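Local coordinates for D-alanine--D-alanine ligase (Coxiella burnetii, PDB 3TQT) that catalyses the ATP-dependent joining of two D-alanine molecules into D-alanyl-D-alanine, a building block of bacterial peptidoglycan, at the interface of chains A and B. Sequence-based numbering; all coordinates share one arbitrary frame. Chains: chain A/B, D-alanine--D-alanine ligase.

The interface of chains A and B. Residues chain A 364-366, 368-369; chain B 16-17, 190-192, 194-195, 215.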
# COMPACT_ATOMS: atom_id res chain seq x y z
N CYS A 364 13.70 0.93 17.94
CA CYS A 364 13.65 0.04 19.10
C CYS A 364 13.65 -1.41 18.67
O CYS A 364 14.40 -2.23 19.20
CB CYS A 364 12.45 0.33 19.98
SG CYS A 364 12.62 1.93 20.78
N TYR A 365 12.83 -1.71 17.68
CA TYR A 365 12.75 -3.06 17.13
C TYR A 365 14.09 -3.51 16.55
O TYR A 365 14.55 -4.62 16.81
CB TYR A 365 11.70 -3.05 16.05
CG TYR A 365 11.56 -4.33 15.29
CD1 TYR A 365 11.10 -5.49 15.92
CD2 TYR A 365 11.82 -4.37 13.93
CE1 TYR A 365 10.93 -6.66 15.20
CE2 TYR A 365 11.65 -5.53 13.21
CZ TYR A 365 11.21 -6.67 13.84
OH TYR A 365 11.04 -7.81 13.10
N GLU A 366 14.71 -2.62 15.79
CA GLU A 366 16.04 -2.87 15.24
C GLU A 366 17.01 -3.32 16.32
O GLU A 366 17.68 -4.34 16.19
CB GLU A 366 16.54 -1.60 14.56
CG GLU A 366 17.91 -1.69 13.93
CD GLU A 366 18.34 -0.36 13.35
OE1 GLU A 366 17.48 0.37 12.81
OE2 GLU A 366 19.54 -0.03 13.45
N LYS A 368 16.36 -4.41 19.37
CA LYS A 368 15.94 -5.66 19.99
C LYS A 368 16.26 -6.83 19.06
O LYS A 368 16.84 -7.82 19.50
CB LYS A 368 14.45 -5.61 20.33
CG LYS A 368 13.96 -6.81 21.14
CD LYS A 368 14.64 -6.87 22.51
CE LYS A 368 14.00 -7.94 23.39
NZ LYS A 368 14.64 -8.03 24.74
N ALA A 369 15.91 -6.69 17.79
CA ALA A 369 16.06 -7.78 16.82
C ALA A 369 17.50 -8.25 16.63
O ALA A 369 17.76 -9.45 16.49
CB ALA A 369 15.46 -7.39 15.48
N THR B 16 15.06 -5.76 9.28
CA THR B 16 15.74 -6.75 10.10
C THR B 16 16.07 -8.01 9.30
O THR B 16 16.89 -8.82 9.73
CB THR B 16 14.92 -7.09 11.35
OG1 THR B 16 13.56 -7.32 10.98
CG2 THR B 16 14.96 -5.92 12.33
N GLU B 17 15.44 -8.17 8.14
CA GLU B 17 15.73 -9.29 7.25
C GLU B 17 16.78 -8.95 6.18
O GLU B 17 16.92 -9.64 5.17
CB GLU B 17 14.45 -9.81 6.58
CG GLU B 17 13.45 -10.45 7.53
CD GLU B 17 12.83 -9.46 8.49
OE1 GLU B 17 12.04 -8.61 8.04
OE2 GLU B 17 13.15 -9.52 9.70
N LEU B 190 5.64 -7.25 11.66
CA LEU B 190 7.05 -7.56 11.89
C LEU B 190 7.25 -9.07 12.03
O LEU B 190 6.48 -9.74 12.71
CB LEU B 190 7.56 -6.84 13.15
CG LEU B 190 7.31 -5.32 13.16
CD1 LEU B 190 7.73 -4.69 14.49
CD2 LEU B 190 8.03 -4.64 11.99
N GLY B 191 8.30 -9.59 11.40
CA GLY B 191 8.56 -11.02 11.38
C GLY B 191 9.53 -11.58 12.42
O GLY B 191 9.46 -12.77 12.74
N SER B 192 10.43 -10.75 12.94
CA SER B 192 11.41 -11.23 13.93
C SER B 192 10.74 -11.90 15.12
O SER B 192 9.68 -11.47 15.58
CB SER B 192 12.31 -10.10 14.43
OG SER B 192 13.05 -10.52 15.57
N VAL B 194 11.38 -11.64 18.03
CA VAL B 194 11.26 -10.74 19.18
C VAL B 194 9.92 -10.00 19.18
O VAL B 194 9.51 -9.44 20.20
CB VAL B 194 12.43 -9.73 19.27
CG1 VAL B 194 13.77 -10.46 19.25
CG2 VAL B 194 12.36 -8.71 18.15
N ALA B 195 9.25 -10.01 18.03
CA ALA B 195 7.95 -9.36 17.90
C ALA B 195 6.81 -10.36 17.93
O ALA B 195 5.67 -10.02 17.61
CB ALA B 195 7.89 -8.51 16.62
N TYR B 215 7.54 -1.83 19.30
CA TYR B 215 8.05 -2.18 17.98
C TYR B 215 7.10 -1.89 16.85
O TYR B 215 7.54 -1.61 15.75
CB TYR B 215 8.39 -3.66 17.90
CG TYR B 215 9.23 -4.13 19.05
CD1 TYR B 215 10.30 -3.37 19.50
CD2 TYR B 215 8.95 -5.33 19.69
CE1 TYR B 215 11.08 -3.80 20.56
CE2 TYR B 215 9.71 -5.76 20.75
CZ TYR B 215 10.77 -5.00 21.19
OH TYR B 215 11.53 -5.43 22.25
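The last turns of the long C-terminal helix 340-370 of chain A lie against chain B, where they meet the loop at B:Thr16, the loop 190-192 with the short 3-10 helix 193-195, and the loop residue B:Tyr215. The contact illustrates how one aromatic knob can anchor a helix end: A:Tyr365 fills a pocket of chain B, and two-fold symmetry repeats this with the chains exchanged. Such reciprocal docking would suit a dimer, though the structure alone does not prove this pairing in the cell. The ring of A:Tyr365 leaves the helix with CG anti to the backbone N (chi1 175°) and points hydroxyl first into chain B. B:Leu190 caps one face, its CD1 methyl 3.7 Å above the ring centre, while B:Thr16 crosses at about a right angle and sets CG2 3.4 Å from CE2 of A:Tyr365. At the tip, the backbone N of B:Ser192 donates a moderately bent hydrogen bond to the phenol OH of A:Tyr365 (3.0 Å, 147° at H). B:Thr16 OG1 adds a weak one at 3.3 Å from that OH, perhaps because its hydrogen is engaged by OE2 of the B:Glu17 carboxylate, 2.6 Å from OG1. Toward the helix backbone, B:Tyr215 crosses A:Tyr365 at about a right angle and lays CD1 3.4 Å from CA of A:Tyr365. The A:Lys368 chain, bent at chi2 (63°), crosses B:Tyr215 obliquely, its CG 3.7 Å from CZ, with B:Val194 alongside. Probably helping to hold the B:Ser192 loop, B:Val194 N gives a nearly straight hydrogen bond to B:Ser192 OG, 3.2 Å long.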